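PDB 2FNA: conserved hypothetical protein from Sulfolobus solfataricus, which probably acts as an AAA+ ATPase, binding ADP in a P-loop NTPase domain that is followed by a winged-helix domain. Local coordinates for residues G181-Y184 against D185-V189; L293-M296 against R297-K301; S306-K309 against R310-L314; I318-D322 against S323-N327; E349-I352 against S353-F356. All blocks are in the same frame, centred on the assembly; numbering follows the deposited sequence.

Contact 1. Residues G181-Y184 against D185-V189; sequences GLLY and DYLRV. With EDO (1,2-ethanediol), chain I.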
loop_
_atom_site.group_PDB
_atom_site.type_symbol
_atom_site.label_atom_id
_atom_site.label_comp_id
_atom_site.label_asym_id
_atom_site.label_seq_id
_atom_site.Cartn_x
_atom_site.Cartn_y
_atom_site.Cartn_z
ATOM N N GLY A 181 1.458 -10.631 0.073
ATOM C CA GLY A 181 2.213 -11.718 -0.519
ATOM C C GLY A 181 3.135 -11.207 -1.607
ATOM O O GLY A 181 4.252 -11.684 -1.722
ATOM N N LEU A 182 2.667 -10.253 -2.417
ATOM C CA LEU A 182 3.464 -9.733 -3.518
ATOM C C LEU A 182 4.653 -8.951 -2.994
ATOM O O LEU A 182 5.729 -9.023 -3.571
ATOM C CB LEU A 182 2.619 -8.887 -4.500
ATOM C CG LEU A 182 3.333 -8.513 -5.814
ATOM C CD1 LEU A 182 3.566 -9.769 -6.663
ATOM C CD2 LEU A 182 2.561 -7.462 -6.630
ATOM N N LEU A 183 4.459 -8.228 -1.889
ATOM C CA LEU A 183 5.571 -7.513 -1.207
ATOM C C LEU A 183 6.667 -8.456 -0.710
ATOM O O LEU A 183 7.860 -8.240 -0.961
ATOM C CB LEU A 183 5.058 -6.687 -0.047
ATOM C CG LEU A 183 6.143 -5.876 0.735
ATOM C CD1 LEU A 183 6.947 -4.976 -0.212
ATOM C CD2 LEU A 183 5.571 -5.041 1.862
ATOM N N TYR A 184 6.267 -9.529 -0.025
ATOM C CA TYR A 184 7.236 -10.554 0.380
ATOM C C TYR A 184 7.960 -11.216 -0.812
ATOM O O TYR A 184 9.171 -11.447 -0.757
ATOM C CB TYR A 184 6.580 -11.577 1.325
ATOM C CG TYR A 184 6.434 -11.056 2.752
ATOM C CD1 TYR A 184 5.362 -10.253 3.132
ATOM C CD2 TYR A 184 7.376 -11.377 3.725
ATOM C CE1 TYR A 184 5.242 -9.774 4.451
ATOM C CE2 TYR A 184 7.260 -10.907 5.020
ATOM C CZ TYR A 184 6.196 -10.104 5.376
ATOM O OH TYR A 184 6.089 -9.695 6.690
ATOM N N ASP A 185 7.214 -11.542 -1.871
ATOM C CA ASP A 185 7.771 -12.085 -3.096
ATOM C C ASP A 185 8.774 -11.107 -3.703
ATOM O O ASP A 185 9.849 -11.507 -4.150
ATOM C CB ASP A 185 6.679 -12.332 -4.130
ATOM C CG ASP A 185 5.820 -13.498 -3.771
ATOM O OD1 ASP A 185 6.088 -14.099 -2.725
ATOM O OD2 ASP A 185 4.871 -13.801 -4.522
ATOM N N TYR A 186 8.422 -9.831 -3.715
ATOM C CA TYR A 186 9.345 -8.798 -4.240
ATOM C C TYR A 186 10.735 -8.804 -3.548
ATOM O O TYR A 186 11.771 -8.674 -4.199
ATOM C CB TYR A 186 8.725 -7.408 -4.156
ATOM C CG TYR A 186 9.763 -6.364 -4.498
ATOM C CD1 TYR A 186 10.256 -6.256 -5.793
ATOM C CD2 TYR A 186 10.336 -5.599 -3.520
ATOM C CE1 TYR A 186 11.261 -5.346 -6.113
ATOM C CE2 TYR A 186 11.319 -4.697 -3.823
ATOM C CZ TYR A 186 11.795 -4.592 -5.125
ATOM O OH TYR A 186 12.786 -3.650 -5.401
ATOM N N LEU A 187 10.717 -8.956 -2.237
ATOM C CA LEU A 187 11.894 -8.920 -1.377
ATOM C C LEU A 187 12.581 -10.307 -1.309
ATOM O O LEU A 187 13.654 -10.435 -0.701
ATOM C CB LEU A 187 11.482 -8.425 0.029
ATOM C CG LEU A 187 10.924 -6.996 0.179
ATOM C CD1 LEU A 187 10.277 -6.756 1.537
ATOM C CD2 LEU A 187 11.986 -5.937 -0.062
ATOM N N ARG A 188 11.949 -11.294 -1.973
ATOM C CA ARG A 188 12.481 -12.638 -2.167
ATOM C C ARG A 188 12.825 -13.304 -0.831
ATOM O O ARG A 188 13.808 -14.009 -0.715
ATOM C CB ARG A 188 13.681 -12.624 -3.136
ATOM C CG ARG A 188 13.426 -11.776 -4.390
ATOM C CD ARG A 188 14.382 -12.041 -5.544
ATOM N NE ARG A 188 14.027 -11.266 -6.744
ATOM C CZ ARG A 188 14.619 -11.400 -7.939
ATOM N NH1 ARG A 188 15.586 -12.292 -8.138
ATOM N NH2 ARG A 188 14.226 -10.651 -8.963
ATOM N N VAL A 189 11.978 -13.075 0.162
ATOM C CA VAL A 189 12.124 -13.637 1.507
ATOM C C VAL A 189 12.197 -15.145 1.527
ATOM O O VAL A 189 12.747 -15.737 2.477
ATOM C CB VAL A 189 10.960 -13.100 2.422
ATOM C CG1 VAL A 189 10.965 -13.737 3.793
ATOM C CG2 VAL A 189 11.107 -11.618 2.578
HETATM C C1 EDO I . 18.192 -11.447 -6.131
HETATM O O1 EDO I . 19.338 -10.563 -6.363
HETATM C C2 EDO I . 18.542 -12.944 -6.140
HETATM O O2 EDO I . 17.403 -13.808 -5.877
#
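Y186 N donates to L182 O at 2.8 Å with an N-H...O angle of 153°, and D185 N donates to G181 O at 3.0 Å; L187 N continues the i to i+4 pattern with a bond to L183 O. Where the helix stops, Y184 O takes a weak bond from V189 N at 3.4 Å, nearly straight at 168°. The D185 carboxylate folds back beside the G181 carbonyl, but its OD2 is paired in a salt bridge with K334, the last residue of helix 322-334, which ties the ATPase part to the winged-helix region. Packing follows one flank: L183 CD1 and L187 CD1 lie side by side 4.2 Å apart, both side chains facing strand 32-37, L183 on L36 and L187 on L34. V189 CG2 touches Y184 CD2 at 3.9 Å, the two side chains meeting at a slant. With R188 at positive phi (56°) and backbone bonds returning into that turn, the geometry is a Schellman motif ending helix 180-186 against the parallel sheet of the P-loop fold.

Contact 2. Residues L293-M296 against R297-K301; sequences LNIM and RTLSK. With EDO (1,2-ethanediol), chain J.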
loop_
_atom_site.group_PDB
_atom_site.type_symbol
_atom_site.label_atom_id
_atom_site.label_comp_id
_atom_site.label_asym_id
_atom_site.label_seq_id
_atom_site.Cartn_x
_atom_site.Cartn_y
_atom_site.Cartn_z
ATOM N N LEU A 293 -13.256 -12.755 -13.163
ATOM C CA LEU A 293 -14.570 -12.173 -12.854
ATOM C C LEU A 293 -15.506 -13.241 -12.283
ATOM O O LEU A 293 -16.245 -12.994 -11.323
ATOM C CB LEU A 293 -15.217 -11.530 -14.095
ATOM C CG LEU A 293 -14.707 -10.129 -14.445
ATOM C CD1 LEU A 293 -14.952 -9.800 -15.909
ATOM C CD2 LEU A 293 -15.338 -9.066 -13.520
ATOM N N ASN A 294 -15.468 -14.425 -12.882
ATOM C CA ASN A 294 -16.314 -15.525 -12.455
ATOM C C ASN A 294 -15.966 -15.974 -11.035
ATOM O O ASN A 294 -16.853 -16.181 -10.208
ATOM C CB ASN A 294 -16.164 -16.693 -13.420
ATOM C CG ASN A 294 -17.205 -17.755 -13.204
ATOM O OD1 ASN A 294 -17.175 -18.479 -12.203
ATOM N ND2 ASN A 294 -18.134 -17.866 -14.148
ATOM N N ILE A 295 -14.676 -16.136 -10.766
ATOM C CA ILE A 295 -14.194 -16.539 -9.436
ATOM C C ILE A 295 -14.655 -15.570 -8.352
ATOM O O ILE A 295 -15.056 -16.001 -7.268
ATOM C CB ILE A 295 -12.655 -16.636 -9.396
ATOM C CG1 ILE A 295 -12.175 -17.903 -10.138
ATOM C CG2 ILE A 295 -12.147 -16.603 -7.942
ATOM C CD1 ILE A 295 -10.677 -17.983 -10.362
HETATM N N MSE A 296 -14.585 -14.264 -8.633
HETATM C CA MSE A 296 -14.894 -13.251 -7.606
HETATM C C MSE A 296 -16.381 -13.171 -7.306
HETATM O O MSE A 296 -16.795 -13.017 -6.148
HETATM C CB MSE A 296 -14.367 -11.881 -8.020
HETATM C CG MSE A 296 -12.865 -11.769 -7.992
HETATM SE SE MSE A 296 -12.066 -12.196 -6.250
HETATM C CE MSE A 296 -12.911 -10.888 -5.193
ATOM N N ARG A 297 -17.184 -13.250 -8.356
ATOM C CA ARG A 297 -18.622 -13.366 -8.203
ATOM C C ARG A 297 -18.963 -14.627 -7.419
ATOM O O ARG A 297 -19.800 -14.602 -6.519
ATOM C CB ARG A 297 -19.297 -13.365 -9.572
ATOM C CG ARG A 297 -19.193 -12.014 -10.278
ATOM C CD ARG A 297 -19.771 -12.041 -11.696
ATOM N NE ARG A 297 -19.290 -10.891 -12.463
ATOM C CZ ARG A 297 -19.515 -10.689 -13.760
ATOM N NH1 ARG A 297 -20.233 -11.558 -14.465
ATOM N NH2 ARG A 297 -19.018 -9.605 -14.358
ATOM N N THR A 298 -18.297 -15.723 -7.749
ATOM C CA THR A 298 -18.527 -16.997 -7.059
ATOM C C THR A 298 -18.185 -16.892 -5.577
ATOM O O THR A 298 -18.921 -17.397 -4.721
ATOM C CB THR A 298 -17.728 -18.158 -7.711
ATOM O OG1 THR A 298 -18.134 -18.294 -9.072
ATOM C CG2 THR A 298 -17.955 -19.483 -6.975
ATOM N N LEU A 299 -17.080 -16.224 -5.275
ATOM C CA LEU A 299 -16.608 -16.126 -3.899
ATOM C C LEU A 299 -17.185 -14.939 -3.119
ATOM O O LEU A 299 -16.821 -14.751 -1.971
ATOM C CB LEU A 299 -15.085 -16.050 -3.876
ATOM C CG LEU A 299 -14.328 -17.325 -4.256
ATOM C CD1 LEU A 299 -12.860 -17.009 -4.218
ATOM C CD2 LEU A 299 -14.638 -18.480 -3.333
ATOM N N SER A 300 -18.078 -14.156 -3.725
ATOM C CA SER A 300 -18.678 -12.992 -3.063
ATOM C C SER A 300 -19.286 -13.331 -1.694
ATOM O O SER A 300 -19.034 -12.639 -0.717
ATOM C CB SER A 300 -19.742 -12.343 -3.966
ATOM O OG SER A 300 -20.395 -11.251 -3.320
ATOM N N LYS A 301 -20.086 -14.393 -1.632
ATOM C CA LYS A 301 -20.660 -14.861 -0.350
ATOM C C LYS A 301 -19.794 -15.972 0.234
ATOM O O LYS A 301 -20.255 -16.746 1.068
ATOM C CB LYS A 301 -22.098 -15.365 -0.538
ATOM C CG LYS A 301 -23.129 -14.287 -0.874
HETATM C C1 EDO J . -18.170 -6.803 -12.100
HETATM O O1 EDO J . -18.882 -6.187 -13.181
HETATM C C2 EDO J . -19.058 -6.875 -10.860
HETATM O O2 EDO J . -19.571 -8.201 -10.690
#
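N294 O is gripped twice by T298, whose OG1 donates to it at 2.7 Å and whose backbone N donates at 2.9 Å. The two donors reach the oxygen from opposite faces of its carbonyl plane; the hydroxyl stands 40° out of that plane, away from a lone-pair direction. The T298 hydroxyl is placed by chi1 of -60°, which sets OG1 beside the backbone N and anti to the carbonyl carbon, turned back toward the preceding helical turn. That bond uses the hydroxyl hydrogen within its own helix. R297 N bonds to L293 O at 3.1 Å and L299 N to I295 O at 2.8 Å. The extended R297 chain runs alongside L293, with L293 CB over one guanidinium face, offset toward its rim, and L293 CD2 3.8 Å from NH2. R297 NE makes a weak, bent bond (3.2 Å, 128°) to O2 of a 1,2-ethanediol, probably from the crystallisation liquor. On another side of the helix, I295 CG2 and L299 CD1 pack side by side at 3.8 Å. In the winged-helix domain, I295 goes on to V308 of helix 305-316 and L329 of helix 322-334, M296 and L299 reach I338 of strand 338-340, and N294 and T298 lie against A311 of helix 305-316.

Contact 3. Residues S306-K309 against R310-L314; sequences SDVK and RALEL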
loop_
_atom_site.group_PDB
_atom_site.type_symbol
_atom_site.label_atom_id
_atom_site.label_comp_id
_atom_site.label_asym_id
_atom_site.label_seq_id
_atom_site.Cartn_x
_atom_site.Cartn_y
_atom_site.Cartn_z
ATOM N N SER A 306 -14.411 -26.465 -4.730
ATOM C CA SER A 306 -15.469 -27.111 -5.501
ATOM C C SER A 306 -16.419 -26.082 -6.117
ATOM O O SER A 306 -16.807 -26.228 -7.276
ATOM C CB SER A 306 -16.258 -28.113 -4.642
ATOM O OG SER A 306 -16.624 -27.581 -3.381
ATOM N N ASP A 307 -16.758 -25.029 -5.361
ATOM C CA ASP A 307 -17.669 -23.989 -5.858
ATOM C C ASP A 307 -17.017 -23.184 -6.999
ATOM O O ASP A 307 -17.665 -22.841 -7.994
ATOM C CB ASP A 307 -18.108 -23.052 -4.720
ATOM C CG ASP A 307 -18.798 -23.792 -3.573
ATOM O OD1 ASP A 307 -19.962 -24.236 -3.742
ATOM O OD2 ASP A 307 -18.167 -23.934 -2.502
ATOM N N VAL A 308 -15.733 -22.877 -6.834
ATOM C CA VAL A 308 -14.944 -22.165 -7.853
ATOM C C VAL A 308 -14.875 -23.043 -9.131
ATOM O O VAL A 308 -15.210 -22.601 -10.238
ATOM C CB VAL A 308 -13.522 -21.811 -7.313
ATOM C CG1 VAL A 308 -12.648 -21.268 -8.419
ATOM C CG2 VAL A 308 -13.602 -20.790 -6.158
ATOM N N LYS A 309 -14.471 -24.292 -8.958
ATOM C CA LYS A 309 -14.410 -25.238 -10.075
ATOM C C LYS A 309 -15.746 -25.310 -10.801
ATOM O O LYS A 309 -15.809 -25.159 -12.024
ATOM C CB LYS A 309 -14.030 -26.627 -9.577
ATOM C CG LYS A 309 -13.576 -27.592 -10.684
ATOM C CD LYS A 309 -12.904 -28.827 -10.078
ATOM C CE LYS A 309 -12.054 -29.579 -11.093
ATOM N NZ LYS A 309 -12.923 -30.297 -12.059
ATOM N N ARG A 310 -16.811 -25.539 -10.036
ATOM C CA ARG A 310 -18.139 -25.777 -10.605
ATOM C C ARG A 310 -18.591 -24.579 -11.444
ATOM O O ARG A 310 -19.041 -24.744 -12.588
ATOM C CB ARG A 310 -19.154 -26.068 -9.488
ATOM C CG ARG A 310 -20.565 -26.289 -9.969
ATOM C CD ARG A 310 -21.542 -26.560 -8.816
ATOM N NE ARG A 310 -21.170 -27.736 -8.017
ATOM C CZ ARG A 310 -20.548 -27.708 -6.834
ATOM N NH1 ARG A 310 -20.198 -26.556 -6.253
ATOM N NH2 ARG A 310 -20.275 -28.856 -6.218
ATOM N N ALA A 311 -18.448 -23.384 -10.872
ATOM C CA ALA A 311 -18.853 -22.137 -11.535
ATOM C C ALA A 311 -18.051 -21.834 -12.803
ATOM O O ALA A 311 -18.586 -21.269 -13.753
ATOM C CB ALA A 311 -18.744 -20.969 -10.569
ATOM N N LEU A 312 -16.772 -22.187 -12.814
ATOM C CA LEU A 312 -15.943 -21.945 -13.996
ATOM C C LEU A 312 -16.354 -22.888 -15.111
ATOM O O LEU A 312 -16.565 -22.471 -16.253
ATOM C CB LEU A 312 -14.461 -22.122 -13.672
ATOM C CG LEU A 312 -13.834 -20.996 -12.843
ATOM C CD1 LEU A 312 -12.509 -21.438 -12.230
ATOM C CD2 LEU A 312 -13.645 -19.724 -13.677
ATOM N N GLU A 313 -16.482 -24.164 -14.764
ATOM C CA GLU A 313 -16.876 -25.183 -15.717
ATOM C C GLU A 313 -18.304 -24.960 -16.193
ATOM O O GLU A 313 -18.598 -25.181 -17.360
ATOM C CB GLU A 313 -16.719 -26.565 -15.100
ATOM C CG GLU A 313 -15.269 -26.897 -14.803
ATOM C CD GLU A 313 -15.084 -28.211 -14.075
ATOM O OE1 GLU A 313 -16.088 -28.896 -13.775
ATOM O OE2 GLU A 313 -13.910 -28.552 -13.805
ATOM N N LEU A 314 -19.181 -24.499 -15.308
ATOM C CA LEU A 314 -20.557 -24.180 -15.704
ATOM C C LEU A 314 -20.587 -23.090 -16.780
ATOM O O LEU A 314 -21.351 -23.189 -17.744
ATOM C CB LEU A 314 -21.397 -23.743 -14.491
ATOM C CG LEU A 314 -22.908 -23.620 -14.678
ATOM C CD1 LEU A 314 -23.538 -25.014 -14.823
ATOM C CD2 LEU A 314 -23.554 -22.863 -13.528
#
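S306 O accepts R310 N at 2.8 Å, and the arginine side chain then bends at chi3 (-59°), which swings its guanidinium back so that this same carbonyl oxygen lies over one of its faces. D307 meets the group from another direction: OD1 approaches the guanidinium edge, near its plane, in a long salt bridge of 3.4 Å to R310 NH1. The carboxylate and guanidinium planes are 59° apart, and one oxygen does the bridging; OD2 of D307 is bonded instead to K304 N. D307 O takes A311 N at 3.0 Å. V308 is the inward residue of this segment; its CG1 lies alongside L312 CD1 at 3.8 Å. Both turn to the interior of the winged helix-turn-helix domain, V308 against L299 of helix 289-299 and L312 against I325 of helix 322-334. K309 is held twice to the following turn. Its carbonyl accepts E313 N at 3.0 Å nearly straight, with an N-H...O angle of 173°, while its side chain, bent at chi4, brings NZ to E313 OE2 at 2.7 Å on the syn lone pair of that oxygen. K309 CG also approaches OE2 at 3.3 Å, and the same oxygen receives a weak bond from I320 N.

Contact 4. Residues I318-D322 against S323-N327; sequences IEISD and SEIYN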
loop_
_atom_site.group_PDB
_atom_site.type_symbol
_atom_site.label_atom_id
_atom_site.label_comp_id
_atom_site.label_asym_id
_atom_site.label_seq_id
_atom_site.Cartn_x
_atom_site.Cartn_y
_atom_site.Cartn_z
ATOM N N ILE A 318 -16.308 -26.580 -20.493
ATOM C CA ILE A 318 -15.147 -27.465 -20.533
ATOM C C ILE A 318 -14.742 -27.868 -19.126
ATOM O O ILE A 318 -15.086 -27.178 -18.162
ATOM C CB ILE A 318 -13.932 -26.765 -21.198
ATOM N N GLU A 319 -14.027 -28.986 -19.010
ATOM C CA GLU A 319 -13.359 -29.331 -17.763
ATOM C C GLU A 319 -12.171 -28.385 -17.623
ATOM O O GLU A 319 -11.571 -27.989 -18.627
ATOM C CB GLU A 319 -12.891 -30.785 -17.755
ATOM N N ILE A 320 -11.855 -28.009 -16.390
ATOM C CA ILE A 320 -10.732 -27.093 -16.105
ATOM C C ILE A 320 -9.793 -27.742 -15.078
ATOM O O ILE A 320 -10.241 -28.322 -14.088
ATOM C CB ILE A 320 -11.250 -25.698 -15.644
ATOM C CG1 ILE A 320 -11.876 -24.954 -16.829
ATOM C CG2 ILE A 320 -10.120 -24.839 -15.033
ATOM C CD1 ILE A 320 -12.858 -23.871 -16.438
ATOM N N SER A 321 -8.488 -27.654 -15.324
ATOM C CA SER A 321 -7.518 -28.397 -14.526
ATOM C C SER A 321 -7.391 -27.811 -13.140
ATOM O O SER A 321 -7.803 -26.664 -12.892
ATOM C CB SER A 321 -6.146 -28.425 -15.206
ATOM O OG SER A 321 -5.550 -27.148 -15.194
ATOM N N ASP A 322 -6.812 -28.592 -12.236
ATOM C CA ASP A 322 -6.519 -28.109 -10.886
ATOM C C ASP A 322 -5.331 -27.148 -10.854
ATOM O O ASP A 322 -5.211 -26.369 -9.918
ATOM C CB ASP A 322 -6.275 -29.279 -9.931
ATOM C CG ASP A 322 -7.506 -30.151 -9.747
ATOM O OD1 ASP A 322 -8.641 -29.676 -9.989
ATOM O OD2 ASP A 322 -7.329 -31.322 -9.357
ATOM N N SER A 323 -4.465 -27.210 -11.867
ATOM C CA SER A 323 -3.294 -26.327 -11.963
ATOM C C SER A 323 -3.716 -24.908 -12.283
ATOM O O SER A 323 -3.186 -23.951 -11.713
ATOM C CB SER A 323 -2.325 -26.782 -13.063
ATOM O OG SER A 323 -1.803 -28.072 -12.812
ATOM N N GLU A 324 -4.642 -24.786 -13.231
ATOM C CA GLU A 324 -5.181 -23.493 -13.619
ATOM C C GLU A 324 -5.896 -22.852 -12.426
ATOM O O GLU A 324 -5.613 -21.697 -12.078
ATOM C CB GLU A 324 -6.135 -23.646 -14.814
ATOM C CG GLU A 324 -5.418 -23.898 -16.138
ATOM C CD GLU A 324 -6.364 -24.250 -17.290
ATOM O OE1 GLU A 324 -6.991 -25.347 -17.273
ATOM O OE2 GLU A 324 -6.453 -23.436 -18.235
ATOM N N ILE A 325 -6.785 -23.626 -11.798
ATOM C CA ILE A 325 -7.567 -23.174 -10.635
ATOM C C ILE A 325 -6.662 -22.684 -9.489
ATOM O O ILE A 325 -6.897 -21.634 -8.922
ATOM C CB ILE A 325 -8.480 -24.294 -10.061
ATOM C CG1 ILE A 325 -9.455 -24.844 -11.123
ATOM C CG2 ILE A 325 -9.238 -23.786 -8.816
ATOM C CD1 ILE A 325 -10.773 -24.103 -11.244
ATOM N N TYR A 326 -5.654 -23.479 -9.157
ATOM C CA TYR A 326 -4.686 -23.152 -8.127
ATOM C C TYR A 326 -4.002 -21.819 -8.420
ATOM O O TYR A 326 -3.841 -20.982 -7.527
ATOM C CB TYR A 326 -3.633 -24.263 -8.038
ATOM C CG TYR A 326 -2.532 -24.007 -7.021
ATOM C CD1 TYR A 326 -2.726 -24.286 -5.668
ATOM C CD2 TYR A 326 -1.294 -23.492 -7.415
ATOM C CE1 TYR A 326 -1.726 -24.060 -4.733
ATOM C CE2 TYR A 326 -0.288 -23.262 -6.488
ATOM C CZ TYR A 326 -0.510 -23.548 -5.149
ATOM O OH TYR A 326 0.483 -23.321 -4.220
ATOM N N ASN A 327 -3.593 -21.633 -9.674
ATOM C CA ASN A 327 -2.895 -20.413 -10.084
ATOM C C ASN A 327 -3.784 -19.169 -9.974
ATOM O O ASN A 327 -3.316 -18.121 -9.540
ATOM C CB ASN A 327 -2.341 -20.577 -11.509
ATOM C CG ASN A 327 -1.829 -19.267 -12.114
ATOM O OD1 ASN A 327 -0.943 -18.604 -11.561
ATOM N ND2 ASN A 327 -2.362 -18.914 -13.288
#
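S321 carries OG between its backbone N and carbonyl carbon (chi1 69°), while E324 sets CG beside its own backbone N (chi1 -75°) and turns its carboxylate back toward the serine. OG thereby accepts E324 N at 3.2 Å, with an N-H...O angle of 165°, and donates to E324 OE1 at 3.1 Å, meeting that oxygen on its anti side. S321 N adds a weak bond of 3.4 Å to OE1. This is a capping box at the start of helix 322-334, which follows helix 305-316 in the winged helix-turn-helix domain. Without the S321 hydroxyl, as with an alanine here, E324 N would probably lose its cap and the carboxylate, otherwise held by a long, weak ion pair of OE2 with R291, would be freer to turn. The first backbone bonds of the helix run from Y326 N to D322 O at 3.0 Å and, weakly, from I325 N to S321 O. Next to the box, I320 crosses I325 at about a right angle, CG2 against CD1 at 3.9 Å, and I320 rests on L312.

Contact 5. Residues E349-I352 against S353-F356; sequences EPLI and SLAF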
loop_
_atom_site.group_PDB
_atom_site.type_symbol
_atom_site.label_atom_id
_atom_site.label_comp_id
_atom_site.label_asym_id
_atom_site.label_seq_id
_atom_site.Cartn_x
_atom_site.Cartn_y
_atom_site.Cartn_z
ATOM N N GLU A 349 -12.404 -7.947 2.287
ATOM C CA GLU A 349 -13.256 -7.057 3.085
ATOM C C GLU A 349 -14.685 -6.970 2.466
ATOM O O GLU A 349 -14.879 -7.289 1.305
ATOM C CB GLU A 349 -12.599 -5.674 3.254
ATOM C CG GLU A 349 -12.445 -4.851 1.991
ATOM C CD GLU A 349 -13.563 -3.820 1.767
ATOM O OE1 GLU A 349 -14.496 -3.672 2.618
ATOM O OE2 GLU A 349 -13.497 -3.164 0.715
ATOM N N PRO A 350 -15.688 -6.578 3.261
ATOM C CA PRO A 350 -17.092 -6.656 2.883
ATOM C C PRO A 350 -17.478 -5.944 1.604
ATOM O O PRO A 350 -18.340 -6.411 0.881
ATOM C CB PRO A 350 -17.783 -5.958 4.041
ATOM C CG PRO A 350 -16.877 -6.165 5.168
ATOM C CD PRO A 350 -15.538 -6.087 4.637
ATOM N N LEU A 351 -16.878 -4.812 1.312
ATOM C CA LEU A 351 -17.286 -4.128 0.100
ATOM C C LEU A 351 -16.717 -4.735 -1.192
ATOM O O LEU A 351 -17.233 -4.482 -2.292
ATOM C CB LEU A 351 -16.992 -2.646 0.228
ATOM C CG LEU A 351 -17.688 -1.927 1.366
ATOM C CD1 LEU A 351 -17.747 -0.432 1.087
ATOM C CD2 LEU A 351 -19.103 -2.496 1.654
ATOM N N ILE A 352 -15.682 -5.561 -1.076
ATOM C CA ILE A 352 -15.268 -6.383 -2.216
ATOM C C ILE A 352 -16.322 -7.478 -2.502
ATOM O O ILE A 352 -16.608 -7.779 -3.658
ATOM C CB ILE A 352 -13.908 -7.023 -1.998
ATOM C CG1 ILE A 352 -12.847 -5.952 -1.845
ATOM C CG2 ILE A 352 -13.560 -7.912 -3.182
ATOM C CD1 ILE A 352 -11.491 -6.493 -1.601
ATOM N N SER A 353 -16.903 -8.061 -1.457
ATOM C CA SER A 353 -18.051 -8.962 -1.656
ATOM C C SER A 353 -19.135 -8.215 -2.383
ATOM O O SER A 353 -19.646 -8.677 -3.383
ATOM C CB SER A 353 -18.613 -9.454 -0.321
ATOM O OG SER A 353 -17.548 -9.899 0.490
ATOM N N LEU A 354 -19.477 -7.040 -1.866
ATOM C CA LEU A 354 -20.548 -6.262 -2.435
ATOM C C LEU A 354 -20.299 -5.960 -3.907
ATOM O O LEU A 354 -21.202 -6.090 -4.711
ATOM C CB LEU A 354 -20.722 -4.954 -1.675
ATOM C CG LEU A 354 -21.937 -4.141 -2.083
ATOM C CD1 LEU A 354 -23.167 -4.767 -1.460
ATOM C CD2 LEU A 354 -21.783 -2.677 -1.677
ATOM N N ALA A 355 -19.079 -5.537 -4.233
ATOM C CA ALA A 355 -18.731 -5.118 -5.583
ATOM C C ALA A 355 -18.944 -6.204 -6.605
ATOM O O ALA A 355 -19.259 -5.896 -7.754
ATOM C CB ALA A 355 -17.290 -4.628 -5.637
ATOM N N PHE A 356 -18.815 -7.466 -6.201
ATOM C CA PHE A 356 -19.009 -8.587 -7.123
ATOM C C PHE A 356 -20.329 -9.328 -6.886
ATOM O O PHE A 356 -20.477 -10.466 -7.308
ATOM C CB PHE A 356 -17.825 -9.575 -7.038
ATOM C CG PHE A 356 -16.504 -8.990 -7.453
ATOM C CD1 PHE A 356 -16.124 -8.983 -8.786
ATOM C CD2 PHE A 356 -15.646 -8.435 -6.523
ATOM C CE1 PHE A 356 -14.916 -8.429 -9.174
ATOM C CE2 PHE A 356 -14.427 -7.881 -6.906
ATOM C CZ PHE A 356 -14.068 -7.874 -8.224
#
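L354 N donates to P350 O at 3.0 Å and A355 N to L351 O at 2.9 Å, the second donor standing 37° above the carbonyl plane. F356 N reaches I352 O only weakly, at 3.4 Å, and bonds S353 O at 3.2 Å as the helix ends. A side-chain bond closes the other end: E349 OE1 accepts L351 N at 2.9 Å, an N-cap in which the amide comes from above the carboxylate plane. The chi1 of 66° folds the glutamate back over the helix start, and its OE2 is held separately by W245 NE1, so both carboxylate oxygens of this buried residue have a donor. An aromatic C-H edge approach is separate from these: the F356 ring turns its edge to I352 O, with CD2 3.1 Å from that oxygen and the oxygen near the ring plane. Among the apolar contacts, I352 CG2 packs alongside F356 at 3.8 Å from CE2, both side chains pointing the same way. L351 CD2 and L354 CD2 are 4.3 Å apart on another flank, where both residues touch L267 of helix 259-282. Replacing F356 with an alanine would probably open a gap beside I352 and M296 and leave F278 without its edge-to-face ring partner. The whole forms a short capped helix, 350-355, at the chain's C-terminal end, between helix 259-282 and helix 289-299, where I352 and F356 meet M296.

In the fold
Contacts 2, 3 and 4 fall on successive helices of the winged-helix region and touch in sequence: T298 OG1 comes 3.1 Å from A311 CB between contacts 2 and 3, and L312 CD1 lies against I325 CD1 between contacts 3 and 4. Centres are about 10 Å apart in each pair. Contact 5 joins contact 2 through a hydrogen bond of S300 OG with S353 O, 2.7 Å. Contact 1, in the ATPase domain, touches none of the other four, its nearest atoms about 10 Å from contact 4, but reaches the helix that contact 4 begins through D185 and K334. The bound ADP is about 12 Å from the side chain of L183 in contact 1 and about 11 Å from that of E349 in contact 5.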